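Putative periplasmic protein (Wolinella succinogenes, PDB 3KN3) probably serves as a periplasmic substrate-binding protein of a transport system, with a periplasmic binding protein fold that can bind glutathione. Local coordinates at residues V87-P92 against M189-E194; Q114-S119 against W147-G152. One frame throughout, in Å; residues are numbered along the deposited sequence.

Contact 1. Residues V87-P92 against M189-E194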
ATOM      1  N   VAL A  87       1.466   8.370  -5.169  1.00 28.11           N
ATOM      2  CA  VAL A  87       1.482   9.628  -5.890  1.00 28.82           C
ATOM      3  C   VAL A  87       2.372   9.558  -7.131  1.00 31.23           C
ATOM      4  O   VAL A  87       3.240   8.699  -7.240  1.00 34.71           O
ATOM      5  CB  VAL A  87       1.921  10.784  -4.980  1.00 30.27           C
ATOM      6  CG1 VAL A  87       0.902  10.974  -3.849  1.00 28.77           C
ATOM      7  CG2 VAL A  87       3.321  10.530  -4.413  1.00 27.58           C
ATOM      8  N   ILE A  88       2.129  10.452  -8.078  1.00 29.09           N
ATOM      9  CA  ILE A  88       2.944  10.527  -9.276  1.00 30.05           C
ATOM     10  C   ILE A  88       3.897  11.701  -9.083  1.00 34.07           C
ATOM     11  O   ILE A  88       3.473  12.788  -8.700  1.00 33.45           O
ATOM     12  CB  ILE A  88       2.087  10.719 -10.561  1.00 28.20           C
ATOM     13  CG1 ILE A  88       1.504   9.392 -11.046  1.00 36.17           C
ATOM     14  CG2 ILE A  88       2.937  11.248 -11.687  1.00 26.69           C
ATOM     15  CD1 ILE A  88       0.490   8.810 -10.167  1.00 40.25           C
ATOM     16  N   ILE A  89       5.186  11.476  -9.315  1.00 33.43           N
ATOM     17  CA  ILE A  89       6.190  12.514  -9.099  1.00 32.21           C
ATOM     18  C   ILE A  89       7.050  12.742 -10.337  1.00 30.15           C
ATOM     19  O   ILE A  89       7.126  11.890 -11.223  1.00 31.40           O
ATOM     20  CB  ILE A  89       7.102  12.195  -7.900  1.00 31.87           C
ATOM     21  CG1 ILE A  89       8.012  11.008  -8.206  1.00 34.16           C
ATOM     22  CG2 ILE A  89       6.266  11.926  -6.655  1.00 33.27           C
ATOM     23  CD1 ILE A  89       9.012  10.702  -7.094  1.00 30.64           C
ATOM     24  N   GLY A  90       7.673  13.914 -10.387  1.00 24.65           N
ATOM     25  CA  GLY A  90       8.490  14.343 -11.499  1.00 27.26           C
ATOM     26  C   GLY A  90       9.010  15.731 -11.175  1.00 33.78           C
ATOM     27  O   GLY A  90       8.654  16.294 -10.144  1.00 37.78           O
ATOM     28  N   ASN A  91       9.846  16.302 -12.033  1.00 33.13           N
ATOM     29  CA  ASN A  91      10.433  17.579 -11.667  1.00 43.70           C
ATOM     30  C   ASN A  91       9.373  18.672 -11.741  1.00 49.10           C
ATOM     31  O   ASN A  91       8.287  18.439 -12.268  1.00 48.96           O
ATOM     32  CB  ASN A  91      11.728  17.886 -12.445  1.00 48.18           C
ATOM     33  CG  ASN A  91      11.482  18.244 -13.883  1.00 54.36           C
ATOM     34  OD1 ASN A  91      10.746  19.181 -14.174  1.00 54.23           O
ATOM     35  ND2 ASN A  91      12.118  17.510 -14.800  1.00 55.87           N
ATOM     36  N   PRO A  92       9.660  19.848 -11.162  1.00 53.31           N
ATOM     37  CA  PRO A  92       8.631  20.890 -11.041  1.00 51.79           C
ATOM     38  C   PRO A  92       7.967  21.270 -12.368  1.00 51.14           C
ATOM     39  O   PRO A  92       6.777  21.601 -12.365  1.00 50.66           O
ATOM     40  CB  PRO A  92       9.403  22.069 -10.453  1.00 55.76           C
ATOM     41  CG  PRO A  92      10.519  21.424  -9.670  1.00 57.31           C
ATOM     42  CD  PRO A  92      10.918  20.225 -10.492  1.00 53.44           C
HETATM   43  N   MSE A 189      12.585  16.578  -7.180  1.00 45.41           N
HETATM   44  CA  MSE A 189      11.347  15.865  -7.466  1.00 47.18           C
HETATM   45  C   MSE A 189      10.171  16.373  -6.632  1.00 47.88           C
HETATM   46  O   MSE A 189      10.320  16.722  -5.461  1.00 45.53           O
HETATM   47  CB  MSE A 189      11.546  14.376  -7.214  1.00 50.51           C
HETATM   48  CG  MSE A 189      11.135  13.496  -8.365  1.00 56.99           C
HETATM   49 SE   MSE A 189      12.057  13.856 -10.064  1.00 62.31          SE
HETATM   50  CE  MSE A 189      11.666  12.130 -10.880  1.00 50.07           C
ATOM     51  N   VAL A 190       8.993  16.393  -7.242  1.00 45.53           N
ATOM     52  CA  VAL A 190       7.837  16.988  -6.607  1.00 43.00           C
ATOM     53  C   VAL A 190       6.547  16.232  -6.953  1.00 42.04           C
ATOM     54  O   VAL A 190       6.423  15.675  -8.047  1.00 40.22           O
ATOM     55  CB  VAL A 190       7.742  18.461  -7.023  1.00 44.14           C
ATOM     56  CG1 VAL A 190       6.638  18.672  -8.041  1.00 33.71           C
ATOM     57  CG2 VAL A 190       7.549  19.322  -5.817  1.00 52.58           C
ATOM     58  N   ILE A 191       5.596  16.183  -6.015  1.00 40.64           N
ATOM     59  CA  ILE A 191       4.303  15.559  -6.308  1.00 34.81           C
ATOM     60  C   ILE A 191       3.609  16.312  -7.415  1.00 34.94           C
ATOM     61  O   ILE A 191       3.438  17.534  -7.355  1.00 37.89           O
ATOM     62  CB  ILE A 191       3.347  15.498  -5.119  1.00 36.38           C
ATOM     63  CG1 ILE A 191       3.885  14.554  -4.048  1.00 40.62           C
ATOM     64  CG2 ILE A 191       1.963  15.016  -5.588  1.00 24.80           C
ATOM     65  CD1 ILE A 191       2.954  14.401  -2.884  1.00 36.77           C
ATOM     66  N   VAL A 192       3.182  15.554  -8.409  1.00 30.30           N
ATOM     67  CA  VAL A 192       2.761  16.100  -9.684  1.00 29.77           C
ATOM     68  C   VAL A 192       1.332  15.631  -9.934  1.00 36.49           C
ATOM     69  O   VAL A 192       0.635  16.154 -10.792  1.00 38.93           O
ATOM     70  CB  VAL A 192       3.755  15.623 -10.789  1.00 27.56           C
ATOM     71  CG1 VAL A 192       3.048  14.986 -11.959  1.00 30.00           C
ATOM     72  CG2 VAL A 192       4.678  16.764 -11.217  1.00 29.68           C
ATOM     73  N   LEU A 193       0.890  14.660  -9.139  1.00 37.80           N
ATOM     74  CA  LEU A 193      -0.473  14.168  -9.244  1.00 37.83           C
ATOM     75  C   LEU A 193      -0.844  13.280  -8.050  1.00 32.81           C
ATOM     76  O   LEU A 193      -0.107  12.366  -7.705  1.00 29.55           O
ATOM     77  CB  LEU A 193      -0.635  13.415 -10.561  1.00 44.68           C
ATOM     78  CG  LEU A 193      -2.052  13.181 -11.073  1.00 45.40           C
ATOM     79  CD1 LEU A 193      -2.031  12.927 -12.559  1.00 46.00           C
ATOM     80  CD2 LEU A 193      -2.653  12.012 -10.337  1.00 47.03           C
ATOM     81  N   GLU A 194      -1.992  13.551  -7.425  1.00 34.12           N
ATOM     82  CA  GLU A 194      -2.411  12.828  -6.225  1.00 35.50           C
ATOM     83  C   GLU A 194      -3.925  12.917  -6.005  1.00 38.60           C
ATOM     84  O   GLU A 194      -4.590  13.753  -6.593  1.00 39.65           O
ATOM     85  CB  GLU A 194      -1.670  13.379  -5.000  1.00 38.63           C
ATOM     86  CG  GLU A 194      -1.919  14.871  -4.744  1.00 43.12           C
ATOM     87  CD  GLU A 194      -1.202  15.418  -3.498  1.00 49.39           C
ATOM     88  OE1 GLU A 194      -0.770  16.591  -3.528  1.00 57.07           O
ATOM     89  OE2 GLU A 194      -1.069  14.694  -2.491  1.00 46.60           O
TER

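Contact 2. Residues Q114-S119 against W147-G152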
ATOM      1  N   GLN A 114       4.382  11.157 -25.179  1.00 38.59           N
ATOM      2  CA  GLN A 114       5.501  10.232 -24.944  1.00 37.28           C
ATOM      3  C   GLN A 114       6.497  10.757 -23.914  1.00 29.67           C
ATOM      4  O   GLN A 114       7.680  10.864 -24.208  1.00 29.81           O
ATOM      5  CB  GLN A 114       6.240   9.928 -26.256  1.00 42.03           C
ATOM      6  CG  GLN A 114       5.413   9.177 -27.290  1.00 45.76           C
ATOM      7  CD  GLN A 114       6.244   8.692 -28.467  1.00 55.92           C
ATOM      8  OE1 GLN A 114       6.530   7.496 -28.594  1.00 61.24           O
ATOM      9  NE2 GLN A 114       6.643   9.622 -29.334  1.00 57.33           N
ATOM     10  N   VAL A 115       6.030  11.116 -22.723  1.00 29.49           N
ATOM     11  CA  VAL A 115       6.952  11.535 -21.672  1.00 31.74           C
ATOM     12  C   VAL A 115       7.544  10.311 -20.962  1.00 29.59           C
ATOM     13  O   VAL A 115       6.915   9.255 -20.861  1.00 31.86           O
ATOM     14  CB  VAL A 115       6.301  12.476 -20.636  1.00 31.07           C
ATOM     15  CG1 VAL A 115       5.468  13.536 -21.338  1.00 29.57           C
ATOM     16  CG2 VAL A 115       5.449  11.691 -19.703  1.00 33.31           C
ATOM     17  N   LYS A 116       8.764  10.454 -20.486  1.00 25.56           N
ATOM     18  CA  LYS A 116       9.452   9.333 -19.884  1.00 31.12           C
ATOM     19  C   LYS A 116       8.734   8.904 -18.613  1.00 30.22           C
ATOM     20  O   LYS A 116       8.459   9.712 -17.734  1.00 27.19           O
ATOM     21  CB  LYS A 116      10.921   9.681 -19.602  1.00 24.02           C
ATOM     22  CG  LYS A 116      11.708   8.581 -18.932  1.00 25.09           C
ATOM     23  CD  LYS A 116      12.094   7.456 -19.901  1.00 37.16           C
ATOM     24  CE  LYS A 116      12.875   7.938 -21.130  1.00 38.10           C
ATOM     25  NZ  LYS A 116      14.138   8.686 -20.836  1.00 48.64           N
ATOM     26  N   PHE A 117       8.425   7.619 -18.534  1.00 27.94           N
ATOM     27  CA  PHE A 117       7.856   7.059 -17.339  1.00 21.84           C
ATOM     28  C   PHE A 117       8.653   5.843 -16.884  1.00 25.34           C
ATOM     29  O   PHE A 117       8.824   4.884 -17.631  1.00 30.62           O
ATOM     30  CB  PHE A 117       6.391   6.676 -17.555  1.00 24.00           C
ATOM     31  CG  PHE A 117       5.724   6.215 -16.306  1.00 26.69           C
ATOM     32  CD1 PHE A 117       4.990   7.092 -15.537  1.00 22.91           C
ATOM     33  CD2 PHE A 117       5.893   4.912 -15.855  1.00 30.65           C
ATOM     34  CE1 PHE A 117       4.394   6.668 -14.364  1.00 23.05           C
ATOM     35  CE2 PHE A 117       5.305   4.490 -14.684  1.00 24.69           C
ATOM     36  CZ  PHE A 117       4.559   5.373 -13.938  1.00 20.87           C
ATOM     37  N   VAL A 118       9.104   5.875 -15.637  1.00 24.33           N
ATOM     38  CA  VAL A 118       9.914   4.800 -15.088  1.00 23.32           C
ATOM     39  C   VAL A 118       9.134   3.851 -14.182  1.00 25.22           C
ATOM     40  O   VAL A 118       8.622   4.240 -13.143  1.00 21.90           O
ATOM     41  CB  VAL A 118      11.110   5.357 -14.304  1.00 27.34           C
ATOM     42  CG1 VAL A 118      12.026   4.206 -13.846  1.00 27.22           C
ATOM     43  CG2 VAL A 118      11.868   6.382 -15.158  1.00 23.77           C
ATOM     44  N   SER A 119       9.079   2.591 -14.578  1.00 29.78           N
ATOM     45  CA  SER A 119       8.407   1.570 -13.797  1.00 31.65           C
ATOM     46  C   SER A 119       9.417   0.823 -12.917  1.00 36.22           C
ATOM     47  O   SER A 119      10.596   0.677 -13.282  1.00 33.17           O
ATOM     48  CB  SER A 119       7.700   0.598 -14.743  1.00 28.60           C
ATOM     49  OG  SER A 119       7.303  -0.579 -14.074  1.00 30.73           O
ATOM     50  N   TRP A 147       8.984   5.195 -24.500  1.00 31.07           N
ATOM     51  CA  TRP A 147       9.047   6.089 -23.328  1.00 35.10           C
ATOM     52  C   TRP A 147       8.811   5.380 -21.984  1.00 35.64           C
ATOM     53  O   TRP A 147       9.009   5.962 -20.922  1.00 30.95           O
ATOM     54  CB  TRP A 147       8.042   7.243 -23.488  1.00 27.92           C
ATOM     55  CG  TRP A 147       6.694   6.743 -23.874  1.00 29.50           C
ATOM     56  CD1 TRP A 147       6.228   6.552 -25.133  1.00 30.51           C
ATOM     57  CD2 TRP A 147       5.651   6.314 -22.989  1.00 31.75           C
ATOM     58  NE1 TRP A 147       4.959   6.046 -25.096  1.00 32.83           N
ATOM     59  CE2 TRP A 147       4.578   5.896 -23.786  1.00 29.00           C
ATOM     60  CE3 TRP A 147       5.516   6.262 -21.599  1.00 33.66           C
ATOM     61  CZ2 TRP A 147       3.389   5.427 -23.247  1.00 24.98           C
ATOM     62  CZ3 TRP A 147       4.334   5.794 -21.065  1.00 31.23           C
ATOM     63  CH2 TRP A 147       3.288   5.382 -21.885  1.00 28.17           C
ATOM     64  N   TYR A 148       8.390   4.123 -22.048  1.00 35.53           N
ATOM     65  CA  TYR A 148       8.077   3.346 -20.853  1.00 28.97           C
ATOM     66  C   TYR A 148       9.257   2.443 -20.461  1.00 31.03           C
ATOM     67  O   TYR A 148       9.495   1.408 -21.067  1.00 35.66           O
ATOM     68  CB  TYR A 148       6.789   2.538 -21.083  1.00 23.58           C
ATOM     69  CG  TYR A 148       6.315   1.769 -19.878  1.00 25.90           C
ATOM     70  CD1 TYR A 148       6.560   0.403 -19.749  1.00 25.59           C
ATOM     71  CD2 TYR A 148       5.618   2.406 -18.869  1.00 25.69           C
ATOM     72  CE1 TYR A 148       6.122  -0.302 -18.625  1.00 28.10           C
ATOM     73  CE2 TYR A 148       5.178   1.724 -17.761  1.00 28.94           C
ATOM     74  CZ  TYR A 148       5.426   0.374 -17.632  1.00 31.14           C
ATOM     75  OH  TYR A 148       4.964  -0.271 -16.499  1.00 26.14           O
ATOM     76  N   ILE A 149       9.990   2.857 -19.437  1.00 31.87           N
ATOM     77  CA  ILE A 149      11.200   2.183 -18.999  1.00 27.88           C
ATOM     78  C   ILE A 149      10.963   1.367 -17.703  1.00 35.54           C
ATOM     79  O   ILE A 149      10.355   1.856 -16.747  1.00 35.74           O
ATOM     80  CB  ILE A 149      12.368   3.202 -18.827  1.00 36.55           C
ATOM     81  CG1 ILE A 149      13.014   3.498 -20.177  1.00 47.85           C
ATOM     82  CG2 ILE A 149      13.464   2.669 -17.899  1.00 26.59           C
ATOM     83  CD1 ILE A 149      12.085   4.142 -21.173  1.00 54.55           C
ATOM     84  N   GLU A 150      11.434   0.120 -17.700  1.00 39.92           N
ATOM     85  CA  GLU A 150      11.402  -0.744 -16.518  1.00 43.57           C
ATOM     86  C   GLU A 150      12.796  -0.812 -15.883  1.00 40.47           C
ATOM     87  O   GLU A 150      13.724  -1.365 -16.461  1.00 46.14           O
ATOM     88  CB  GLU A 150      10.905  -2.145 -16.887  1.00 45.82           C
ATOM     89  CG  GLU A 150       9.983  -2.166 -18.112  1.00 56.19           C
ATOM     90  CD  GLU A 150       8.871  -3.203 -18.014  1.00 63.40           C
ATOM     91  OE1 GLU A 150       8.575  -3.866 -19.034  1.00 66.52           O
ATOM     92  OE2 GLU A 150       8.290  -3.355 -16.919  1.00 64.68           O
ATOM     93  N   ALA A 151      12.930  -0.230 -14.699  1.00 33.42           N
ATOM     94  CA  ALA A 151      14.203  -0.159 -13.985  1.00 33.73           C
ATOM     95  C   ALA A 151      14.658  -1.487 -13.364  1.00 40.18           C
ATOM     96  O   ALA A 151      15.846  -1.808 -13.370  1.00 39.21           O
ATOM     97  CB  ALA A 151      14.128   0.905 -12.904  1.00 30.98           C
ATOM     98  N   GLY A 152      13.715  -2.246 -12.815  1.00 46.50           N
ATOM     99  CA  GLY A 152      14.052  -3.431 -12.045  1.00 48.80           C
ATOM    100  C   GLY A 152      14.895  -3.024 -10.848  1.00 49.40           C
ATOM    101  O   GLY A 152      16.031  -3.475 -10.688  1.00 46.18           O
TER

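Contact 1. Residues V87-P92 against M189-E194
The flat groups that meet here are backbone peptides. The peptide joining Gly90 to Asn91 is covered on both faces, by the side chains of Met189 and Val192. The selenium of selenomethionine Met189 sits over one face, with SE 3.7 Å from Gly90 C. The Met189 chain bends at chi2 (58°) on its way there. On the opposite face lies the Val192 branch CG2, 4.1 Å from Gly90 O. The same carbonyl oxygen accepts Val190 N at 2.9 Å, but the donor stands above the carbonyl plane. Gly90 N returns a bond to Val190 O. This is an antiparallel hydrogen-bonded pair.

The Ile88 carbonyl is gripped twice. Val192 N reaches Ile88 O at 2.8 Å, nearly along the C=O axis. Leu193 N adds a weak bond to the same oxygen. Ile88 N answers with an almost straight bond to Leu193 O (3.0 Å, 178°). Val192 and Leu193 therefore both face Ile88, which is a classic beta bulge. It shifts the register by one residue before Ile89 pairs with Ile191.

Ile88 crosses Val192 obliquely, CG2 to CG1 at 3.7 Å. On the other side of the sheet, Ile89 CD1 meets Met189 CG at 3.7 Å, the two chains crossing at about a right angle. Val87 CG1 lies beside Glu194 CB at 3.7 Å. The Glu194 carboxylate is salt-bridged to Arg173.

Within this chain, strand 190-193 forms an edge of a mixed sheet of the periplasmic binding protein fold, and strand 86-90 bonds on its other side to strand 168-172. Helices 103-113 and 93-98 pack on the side of Ile88, Val192 and Leu193. Helices 155-164 and 173-182 pack on the side of Ile89 and Ile191.

Contact 2. Residues Q114-S119 against W147-G152
Four backbone hydrogen bonds join the parallel strands 117-119 and 148-150. Phe117 N gives to Trp147 O in the carbonyl plane, and Phe117 O takes Ile149 N at 3.0 Å. Ser119 N then reaches Ile149 O at 2.6 Å, nearly along the C=O axis. Ala151 N closes the series on Ser119 O.

Ring contacts come next. Gln114 CA lies over one face of Trp147, a CH-pi contact 4.0 Å from the centroid of the five-membered ring. Tyr148 CB is on the opposite face, toward the rim. Phe117 CB sits at the edge, 4.2 Å from Trp147 CE3. An alanine in place of Trp147 removes the indole, and Gln114 would probably lose the face it packs on and Phe117 CB its neighbour at the ring edge.

The strands belong to a beta-alpha-beta unit, with helix 125-138 as the crossover, in a periplasmic binding protein fold.

Apolar packing differs on the two faces. Phe117 and Tyr148 have CG anti to the backbone N (chi1 -174° and -176°), so their rings run side by side, CD2 to CE2 at 3.8 Å. Trp134 meets both edge-to-face. On the other face Lys116 CD rests on Ile149 CD1 at 3.5 Å.

Polar ends converge on Glu130 of the crossover helix. Its carboxylate bonds Tyr148 OH through OE2 and Ser119 OG through OE1. Ser119 OG also takes Gly121 N, next to the glutathione-binding Arg120.

Overall arrangement
Contacts 1 and 2 belong to one five-stranded mixed sheet. Their centres lie about 15 Å apart, and their nearest atoms about 5 Å apart without touching. Strand 168-172 runs between them. Contact 1 is the antiparallel pair at one edge of the sheet, and contact 2 is the parallel pair at the other. Along the chain, contact 2 is nested inside the loop closed by contact 1. Helices 103-113 and 155-164 pack against both. The two contacts thus form the two outer strand pairs of the sheet within this chain, with strand 168-172 in the middle. Glutathione-binding residues are near each: Asn201 is about 9 Å from Val87 between side chains, and Arg120 directly follows Ser119.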